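Local coordinates for congerin-1 (Conger myriaster, PDB 1C1L), which binds beta-galactosides such as lactose as a homodimeric galectin, although its physiological role is not yet known, at residues Gly22-Asn34 with Ser43-Asp55. Sequence-based numbering, arbitrary orientation.
With GAL (beta-D-galactopyranose), chain B; BGC (beta-D-glucopyranose), chain C.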
ATOM      1  N   GLY A  22      -1.630   2.960  10.958  1.00  8.14           N
ATOM      2  CA  GLY A  22      -1.540   1.697  11.640  1.00  9.50           C
ATOM      3  C   GLY A  22      -1.811   1.862  13.117  1.00  8.61           C
ATOM      4  O   GLY A  22      -2.333   2.891  13.544  1.00  8.62           O
ATOM      5  N   PHE A  23      -1.438   0.863  13.894  1.00  8.39           N
ATOM      6  CA  PHE A  23      -1.682   0.875  15.329  1.00  9.61           C
ATOM      7  C   PHE A  23      -0.382   0.657  16.065  1.00  8.19           C
ATOM      8  O   PHE A  23       0.381  -0.226  15.696  1.00  7.67           O
ATOM      9  CB  PHE A  23      -2.655  -0.239  15.724  1.00 12.29           C
ATOM     10  CG  PHE A  23      -4.060   0.056  15.240  1.00 15.90           C
ATOM     11  CD1 PHE A  23      -4.927   0.798  16.036  1.00 17.57           C
ATOM     12  CD2 PHE A  23      -4.460  -0.386  13.977  1.00 18.48           C
ATOM     13  CE1 PHE A  23      -6.204   1.098  15.563  1.00 19.39           C
ATOM     14  CE2 PHE A  23      -5.735  -0.078  13.512  1.00 18.04           C
ATOM     15  CZ  PHE A  23      -6.607   0.665  14.301  1.00 18.78           C
ATOM     16  N   ILE A  24      -0.101   1.473  17.069  1.00  8.28           N
ATOM     17  CA  ILE A  24       1.089   1.293  17.880  1.00  7.98           C
ATOM     18  C   ILE A  24       0.763   0.190  18.881  1.00  6.89           C
ATOM     19  O   ILE A  24      -0.360   0.131  19.395  1.00  8.74           O
ATOM     20  CB  ILE A  24       1.424   2.625  18.592  1.00  9.06           C
ATOM     21  CG1 ILE A  24       1.702   3.706  17.558  1.00  8.41           C
ATOM     22  CG2 ILE A  24       2.650   2.463  19.468  1.00  8.70           C
ATOM     23  CD1 ILE A  24       1.460   5.127  18.094  1.00  9.92           C
ATOM     24  N   ASN A  25       1.695  -0.694  19.178  1.00  7.13           N
ATOM     25  CA  ASN A  25       1.477  -1.740  20.165  1.00  7.30           C
ATOM     26  C   ASN A  25       1.251  -1.146  21.540  1.00  8.13           C
ATOM     27  O   ASN A  25       1.581   0.013  21.835  1.00  8.72           O
ATOM     28  CB  ASN A  25       2.663  -2.668  20.336  1.00  9.61           C
ATOM     29  CG  ASN A  25       3.028  -3.494  19.124  1.00 11.42           C
ATOM     30  OD1 ASN A  25       2.348  -3.502  18.106  1.00 14.02           O
ATOM     31  ND2 ASN A  25       4.132  -4.214  19.139  1.00 13.01           N
ATOM     32  N   ASN A  26       0.640  -1.928  22.403  1.00  7.74           N
ATOM     33  CA  ASN A  26       0.605  -1.562  23.815  1.00 10.69           C
ATOM     34  C   ASN A  26       1.999  -1.836  24.349  1.00 10.54           C
ATOM     35  O   ASN A  26       2.759  -2.610  23.756  1.00 10.86           O
ATOM     36  CB  ASN A  26      -0.390  -2.403  24.573  1.00 12.54           C
ATOM     37  CG  ASN A  26      -1.796  -2.220  24.029  1.00 12.52           C
ATOM     38  OD1 ASN A  26      -2.503  -3.192  23.807  1.00 19.09           O
ATOM     39  ND2 ASN A  26      -2.252  -1.019  23.748  1.00 11.80           N
ATOM     40  N   SER A  27       2.368  -1.168  25.438  1.00 10.84           N
ATOM     41  CA  SER A  27       3.699  -1.266  26.034  1.00 10.08           C
ATOM     42  C   SER A  27       4.864  -1.191  25.025  1.00  8.61           C
ATOM     43  O   SER A  27       5.751  -2.049  25.002  1.00 10.09           O
ATOM     44  CB  SER A  27       3.737  -2.559  26.833  1.00  8.81           C
ATOM     45  OG  SER A  27       2.561  -2.562  27.634  1.00 12.08           O
ATOM     46  N   PRO A  28       4.901  -0.209  24.128  1.00  8.11           N
ATOM     47  CA  PRO A  28       5.932  -0.091  23.119  1.00  8.59           C
ATOM     48  C   PRO A  28       7.269   0.416  23.631  1.00  8.45           C
ATOM     49  O   PRO A  28       7.372   1.181  24.586  1.00 10.18           O
ATOM     50  CB  PRO A  28       5.329   0.823  22.096  1.00  7.72           C
ATOM     51  CG  PRO A  28       4.615   1.813  22.982  1.00  9.20           C
ATOM     52  CD  PRO A  28       4.079   0.992  24.139  1.00  8.44           C
ATOM     53  N   GLN A  29       8.328  -0.007  22.979  1.00  6.74           N
ATOM     54  CA  GLN A  29       9.632   0.615  23.159  1.00  7.71           C
ATOM     55  C   GLN A  29       9.727   1.718  22.123  1.00  7.44           C
ATOM     56  O   GLN A  29       9.890   2.887  22.470  1.00  7.06           O
ATOM     57  CB  GLN A  29      10.718  -0.403  22.945  1.00  9.17           C
ATOM     58  CG  GLN A  29      10.962  -1.256  24.162  0.50  8.53           C
ATOM     59  CD  GLN A  29      12.191  -2.127  23.988  0.50  8.48           C
ATOM     60  OE1 GLN A  29      12.262  -2.990  23.117  0.50  8.72           O
ATOM     61  NE2 GLN A  29      13.224  -1.924  24.776  0.50  8.89           N
ATOM     62  N   ARG A  30       9.588   1.361  20.835  1.00  6.52           N
ATOM     63  CA  ARG A  30       9.720   2.318  19.753  1.00  5.21           C
ATOM     64  C   ARG A  30       9.245   1.702  18.455  1.00  6.91           C
ATOM     65  O   ARG A  30       9.125   0.477  18.387  1.00  6.52           O
ATOM     66  CB  ARG A  30      11.185   2.730  19.555  1.00  5.86           C
ATOM     67  CG  ARG A  30      12.122   1.560  19.210  1.00  5.96           C
ATOM     68  CD  ARG A  30      13.524   2.123  19.184  1.00  8.33           C
ATOM     69  NE  ARG A  30      14.519   1.100  18.913  1.00  9.47           N
ATOM     70  CZ  ARG A  30      15.470   1.228  17.986  1.00  7.58           C
ATOM     71  NH1 ARG A  30      15.583   2.309  17.217  1.00  6.01           N
ATOM     72  NH2 ARG A  30      16.332   0.234  17.819  1.00  9.02           N
ATOM     73  N   PHE A  31       8.947   2.527  17.456  1.00  6.49           N
ATOM     74  CA  PHE A  31       8.692   1.999  16.125  1.00  6.92           C
ATOM     75  C   PHE A  31       9.145   3.038  15.099  1.00  6.30           C
ATOM     76  O   PHE A  31       9.164   4.246  15.375  1.00  6.22           O
ATOM     77  CB  PHE A  31       7.191   1.677  15.904  1.00  6.88           C
ATOM     78  CG  PHE A  31       6.302   2.861  15.576  1.00  7.40           C
ATOM     79  CD1 PHE A  31       5.848   3.689  16.603  1.00  9.56           C
ATOM     80  CD2 PHE A  31       5.992   3.146  14.240  1.00  8.88           C
ATOM     81  CE1 PHE A  31       5.081   4.809  16.287  1.00 11.50           C
ATOM     82  CE2 PHE A  31       5.227   4.267  13.941  1.00 10.63           C
ATOM     83  CZ  PHE A  31       4.773   5.101  14.959  1.00 14.91           C
ATOM     84  N   SER A  32       9.538   2.586  13.913  1.00  5.95           N
ATOM     85  CA  SER A  32       9.950   3.493  12.868  1.00  6.21           C
ATOM     86  C   SER A  32       9.256   3.284  11.536  1.00  6.34           C
ATOM     87  O   SER A  32       8.799   2.194  11.196  1.00  6.51           O
ATOM     88  CB  SER A  32      11.445   3.377  12.649  1.00  5.41           C
ATOM     89  OG  SER A  32      11.839   2.024  12.437  1.00  7.43           O
ATOM     90  N   VAL A  33       9.202   4.396  10.825  1.00  6.61           N
ATOM     91  CA  VAL A  33       8.747   4.422   9.443  1.00  7.27           C
ATOM     92  C   VAL A  33      10.042   4.618   8.675  1.00  7.42           C
ATOM     93  O   VAL A  33      10.840   5.519   8.970  1.00  7.75           O
ATOM     94  CB  VAL A  33       7.816   5.616   9.157  1.00  7.08           C
ATOM     95  CG1 VAL A  33       7.444   5.636   7.687  1.00 10.09           C
ATOM     96  CG2 VAL A  33       6.560   5.500  10.014  1.00  8.56           C
ATOM     97  N   ASN A  34      10.268   3.743   7.697  1.00  7.55           N
ATOM     98  CA  ASN A  34      11.486   3.752   6.911  1.00  7.11           C
ATOM     99  C   ASN A  34      11.179   3.842   5.426  1.00  8.20           C
ATOM    100  O   ASN A  34      10.428   3.005   4.928  1.00  7.77           O
ATOM    101  CB  ASN A  34      12.268   2.466   7.141  1.00  7.63           C
ATOM    102  CG  ASN A  34      12.499   2.228   8.616  1.00  9.38           C
ATOM    103  OD1 ASN A  34      13.414   2.787   9.225  1.00 11.12           O
ATOM    104  ND2 ASN A  34      11.642   1.451   9.268  1.00  8.48           N
ATOM    105  N   SER A  43      16.549   6.730   2.973  1.00  7.39           N
ATOM    106  CA  SER A  43      16.604   8.185   2.984  1.00  7.15           C
ATOM    107  C   SER A  43      15.971   8.744   4.258  1.00  6.96           C
ATOM    108  O   SER A  43      16.375   9.814   4.721  1.00  7.66           O
ATOM    109  CB  SER A  43      15.879   8.761   1.770  1.00  6.91           C
ATOM    110  OG  SER A  43      16.678   8.591   0.615  1.00  8.05           O
ATOM    111  N   LEU A  44      15.002   8.079   4.878  1.00  7.12           N
ATOM    112  CA  LEU A  44      14.427   8.575   6.113  1.00  7.73           C
ATOM    113  C   LEU A  44      14.057   7.399   6.988  1.00  7.56           C
ATOM    114  O   LEU A  44      13.419   6.440   6.538  1.00  7.12           O
ATOM    115  CB  LEU A  44      13.170   9.431   5.832  1.00  8.96           C
ATOM    116  CG  LEU A  44      12.389   9.930   7.061  1.00 10.90           C
ATOM    117  CD1 LEU A  44      13.213  10.918   7.859  1.00 11.62           C
ATOM    118  CD2 LEU A  44      11.084  10.551   6.598  1.00 13.06           C
ATOM    119  N   HIS A  45      14.550   7.475   8.224  1.00  6.72           N
ATOM    120  CA  HIS A  45      14.222   6.547   9.288  1.00  5.85           C
ATOM    121  C   HIS A  45      13.586   7.474  10.303  1.00  6.88           C
ATOM    122  O   HIS A  45      14.272   8.366  10.814  1.00  6.98           O
ATOM    123  CB  HIS A  45      15.491   5.916   9.865  1.00  5.11           C
ATOM    124  CG  HIS A  45      15.310   5.149  11.173  1.00  4.84           C
ATOM    125  ND1 HIS A  45      14.788   3.955  11.386  1.00  6.17           N
ATOM    126  CD2 HIS A  45      15.793   5.591  12.385  1.00  6.89           C
ATOM    127  CE1 HIS A  45      14.917   3.650  12.651  1.00  6.86           C
ATOM    128  NE2 HIS A  45      15.517   4.644  13.243  1.00  6.63           N
ATOM    129  N   LEU A  46      12.304   7.316  10.618  1.00  6.32           N
ATOM    130  CA  LEU A  46      11.597   8.190  11.534  1.00  6.38           C
ATOM    131  C   LEU A  46      11.214   7.326  12.712  1.00  8.02           C
ATOM    132  O   LEU A  46      10.293   6.507  12.619  1.00  7.45           O
ATOM    133  CB  LEU A  46      10.353   8.750  10.833  1.00  7.37           C
ATOM    134  CG  LEU A  46       9.357   9.529  11.703  1.00 10.19           C
ATOM    135  CD1 LEU A  46       9.971  10.832  12.174  1.00 10.56           C
ATOM    136  CD2 LEU A  46       8.102   9.780  10.914  1.00 12.67           C
ATOM    137  N   ASP A  47      11.939   7.469  13.817  1.00  7.21           N
ATOM    138  CA  ASP A  47      11.772   6.620  14.976  1.00  7.61           C
ATOM    139  C   ASP A  47      11.059   7.320  16.135  1.00  7.96           C
ATOM    140  O   ASP A  47      11.499   8.378  16.600  1.00  9.81           O
ATOM    141  CB  ASP A  47      13.170   6.142  15.396  1.00  7.61           C
ATOM    142  CG  ASP A  47      13.206   4.861  16.209  1.00  9.23           C
ATOM    143  OD1 ASP A  47      12.308   4.032  16.133  1.00  8.09           O
ATOM    144  OD2 ASP A  47      14.171   4.684  16.929  1.00  7.80           O
ATOM    145  N   HIS A  48       9.894   6.813  16.543  1.00  6.32           N
ATOM    146  CA  HIS A  48       9.190   7.324  17.711  1.00  6.86           C
ATOM    147  C   HIS A  48       9.564   6.428  18.864  1.00  7.87           C
ATOM    148  O   HIS A  48       9.208   5.249  18.891  1.00  6.66           O
ATOM    149  CB  HIS A  48       7.658   7.294  17.541  1.00  8.49           C
ATOM    150  CG  HIS A  48       7.123   8.484  16.750  1.00  8.87           C
ATOM    151  ND1 HIS A  48       7.141   8.624  15.442  1.00 10.41           N
ATOM    152  CD2 HIS A  48       6.548   9.632  17.252  1.00 11.29           C
ATOM    153  CE1 HIS A  48       6.631   9.770  15.107  1.00 10.60           C
ATOM    154  NE2 HIS A  48       6.272  10.383  16.203  1.00 11.28           N
ATOM    155  N   ARG A  49      10.340   6.973  19.788  1.00  6.54           N
ATOM    156  CA  ARG A  49      10.819   6.228  20.936  1.00  7.68           C
ATOM    157  C   ARG A  49      10.014   6.613  22.160  1.00  9.12           C
ATOM    158  O   ARG A  49      10.060   7.753  22.644  1.00  9.46           O
ATOM    159  CB  ARG A  49      12.302   6.530  21.169  1.00  7.41           C
ATOM    160  CG  ARG A  49      13.167   6.190  19.973  1.00  8.49           C
ATOM    161  CD  ARG A  49      14.612   6.535  20.238  1.00  8.09           C
ATOM    162  NE  ARG A  49      15.390   6.007  19.140  1.00  7.90           N
ATOM    163  CZ  ARG A  49      16.710   6.044  19.024  1.00  8.19           C
ATOM    164  NH1 ARG A  49      17.458   6.618  19.954  1.00  7.42           N
ATOM    165  NH2 ARG A  49      17.276   5.513  17.949  1.00  8.35           N
ATOM    166  N   PHE A  50       9.246   5.642  22.625  1.00  8.65           N
ATOM    167  CA  PHE A  50       8.393   5.812  23.784  1.00 10.80           C
ATOM    168  C   PHE A  50       9.205   5.614  25.056  1.00 12.38           C
ATOM    169  O   PHE A  50       9.462   6.567  25.790  1.00 12.58           O
ATOM    170  CB  PHE A  50       7.235   4.804  23.742  1.00 11.19           C
ATOM    171  CG  PHE A  50       6.292   5.081  22.589  1.00 11.49           C
ATOM    172  CD1 PHE A  50       6.635   4.684  21.295  1.00 12.44           C
ATOM    173  CD2 PHE A  50       5.094   5.751  22.835  1.00 12.91           C
ATOM    174  CE1 PHE A  50       5.771   4.964  20.241  1.00 13.12           C
ATOM    175  CE2 PHE A  50       4.235   6.027  21.771  1.00 13.53           C
ATOM    176  CZ  PHE A  50       4.574   5.634  20.479  1.00 13.41           C
ATOM    177  N   ASN A  51       9.695   4.406  25.263  1.00 15.03           N
ATOM    178  CA  ASN A  51      10.374   4.040  26.496  1.00 17.00           C
ATOM    179  C   ASN A  51      11.559   3.243  26.017  1.00 16.61           C
ATOM    180  O   ASN A  51      11.516   2.031  25.756  1.00 18.11           O
ATOM    181  CB  ASN A  51       9.418   3.208  27.355  1.00 19.68           C
ATOM    182  CG  ASN A  51      10.083   2.517  28.538  1.00 22.36           C
ATOM    183  OD1 ASN A  51      11.154   2.924  28.986  1.00 24.25           O
ATOM    184  ND2 ASN A  51       9.517   1.449  29.090  1.00 23.00           N
ATOM    185  N   TYR A  52      12.621   3.980  25.773  1.00 14.51           N
ATOM    186  CA  TYR A  52      13.795   3.385  25.198  1.00 16.09           C
ATOM    187  C   TYR A  52      14.998   3.928  25.942  1.00 17.16           C
ATOM    188  O   TYR A  52      15.745   4.780  25.459  1.00 16.21           O
ATOM    189  CB  TYR A  52      13.800   3.733  23.709  1.00 15.42           C
ATOM    190  CG  TYR A  52      14.924   3.064  22.944  1.00 14.58           C
ATOM    191  CD1 TYR A  52      14.909   1.679  22.804  1.00 13.55           C
ATOM    192  CD2 TYR A  52      15.945   3.819  22.375  1.00 12.93           C
ATOM    193  CE1 TYR A  52      15.911   1.041  22.087  1.00 13.54           C
ATOM    194  CE2 TYR A  52      16.959   3.193  21.657  1.00 13.71           C
ATOM    195  CZ  TYR A  52      16.923   1.802  21.517  1.00 13.30           C
ATOM    196  OH  TYR A  52      17.882   1.161  20.770  1.00 15.03           O
ATOM    197  N   GLY A  53      15.203   3.389  27.135  1.00 18.98           N
ATOM    198  CA  GLY A  53      16.292   3.817  28.003  1.00 20.46           C
ATOM    199  C   GLY A  53      16.246   5.311  28.276  1.00 20.37           C
ATOM    200  O   GLY A  53      15.240   5.836  28.756  1.00 21.38           O
ATOM    201  N   ALA A  54      17.311   6.023  27.907  1.00 20.14           N
ATOM    202  CA  ALA A  54      17.398   7.460  28.113  1.00 20.19           C
ATOM    203  C   ALA A  54      16.393   8.216  27.274  1.00 20.21           C
ATOM    204  O   ALA A  54      15.961   9.304  27.654  1.00 20.16           O
ATOM    205  CB  ALA A  54      18.779   7.964  27.743  1.00 19.96           C
ATOM    206  N   ASP A  55      16.050   7.645  26.119  1.00 17.29           N
ATOM    207  CA  ASP A  55      15.086   8.269  25.246  1.00 16.34           C
ATOM    208  C   ASP A  55      13.682   7.903  25.660  1.00 14.35           C
ATOM    209  O   ASP A  55      13.256   6.742  25.610  1.00 14.75           O
ATOM    210  CB  ASP A  55      15.333   7.820  23.817  1.00 17.75           C
ATOM    211  CG  ASP A  55      16.599   8.427  23.262  1.00 20.54           C
ATOM    212  OD1 ASP A  55      16.952   9.550  23.631  1.00 21.75           O
ATOM    213  OD2 ASP A  55      17.241   7.772  22.460  1.00 21.29           O
TER
HETATM  214  C1  GAL B   2      20.302   3.834  16.809  1.00  9.28           C
HETATM  215  C2  GAL B   2      19.337   2.649  16.821  1.00  8.00           C
HETATM  216  C3  GAL B   2      18.828   2.354  15.408  1.00  7.43           C
HETATM  217  C4  GAL B   2      18.270   3.631  14.752  1.00  6.15           C
HETATM  218  C5  GAL B   2      19.285   4.761  14.863  1.00  7.37           C
HETATM  219  C6  GAL B   2      18.747   6.069  14.323  1.00  5.80           C
HETATM  220  O2  GAL B   2      20.014   1.507  17.331  1.00  8.83           O
HETATM  221  O3  GAL B   2      17.820   1.360  15.483  1.00  7.71           O
HETATM  222  O4  GAL B   2      17.062   3.986  15.406  1.00  4.59           O
HETATM  223  O5  GAL B   2      19.669   4.975  16.244  1.00  7.19           O
HETATM  224  O6  GAL B   2      19.728   7.074  14.389  1.00  8.41           O
HETATM  225  C2  BGC C   1      22.366   7.180  19.616  1.00 10.84           C
HETATM  226  C3  BGC C   1      21.248   6.152  19.368  1.00  9.58           C
HETATM  227  C4  BGC C   1      21.661   5.210  18.251  1.00 10.23           C
HETATM  228  C5  BGC C   1      23.009   4.561  18.599  1.00 10.60           C
HETATM  229  C6  BGC C   1      23.500   3.618  17.522  1.00 10.29           C
HETATM  230  C1  BGC C   1      23.699   6.475  19.858  1.00 10.26           C
HETATM  231  O1  BGC C   1      24.707   7.405  19.935  1.00 13.02           O
HETATM  232  O2  BGC C   1      22.032   7.968  20.750  1.00 11.39           O
HETATM  233  O3  BGC C   1      20.058   6.831  19.016  1.00  8.39           O
HETATM  234  O4  BGC C   1      20.653   4.174  18.098  1.00  8.81           O
HETATM  235  O5  BGC C   1      23.989   5.601  18.753  1.00 11.41           O
HETATM  236  O6  BGC C   1      23.666   4.282  16.278  1.00 13.54           O
HETATM  237  O   HOH W   1       7.236   0.536  27.454  1.00 22.53           O
HETATM  238  O   HOH W   2      13.278   0.153  26.750  1.00 32.45           O
HETATM  239  O   HOH W   3       7.745   6.693  13.661  1.00  8.87           O
HETATM  240  O   HOH W   4      12.726   1.337  15.020  1.00 10.99           O
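The guanidinium of Arg30 lies between the hydroxyl of Tyr52 on one face and a water on the other, its edge meeting Asp47 OD2 and the galactose. Lower down, Arg30 CD sits over the face of the Tyr52 ring, 3.9 Å from its centroid, and the charged end adds an off-centre cation-pi contact. These residues belong to an antiparallel hairpin, strands 30-35 and 41-52, of the galectin beta-sandwich, whose Arg30, His45, Asp47 and Arg49 form much of the lactose site. Arginine suits position 30: extended from CG to NE, it rises from the sheet face to the sugar with several N-H groups to share. NH1 bonds to Asp47 OD2 at 2.8 Å and also donates to galactose O3 and O4, while NH2 donates to O3. Asp47 OD2 is gripped again by Arg49 NE at 2.9 Å, the donors arriving from opposite faces of the carboxylate. This shared anion probably offsets two close positive groups and fixes their rotation. Asp55 OD2 takes Arg49 NH1, while Arg49 NH2 donates to galactose O4 and O5 and NH1 to glucose O3; Arg76 in turn pairs with Asp55.

The face carrying Phe31, Val33, Leu46 and His48 turns inward to the sandwich core. There the rings of Phe31 and His48 run nearly parallel but slid apart, with Phe50 CE1 at the Phe31 edge. Pro28 CG lies over one face of Phe50, a CH-pi contact 3.9 Å from the ring centroid; the rigid, apolar proline suits this flat ring, and at Phe50 the 43-55 chain turns a corner.

His45, CG anti to the backbone N (chi1 168°), turns its ring edge to the galactose. Asn34 OD1 accepts from His45 ND1 at 2.8 Å, in both the carbonyl and ring planes, leaving NE2 to meet galactose O4 at 2.7 Å.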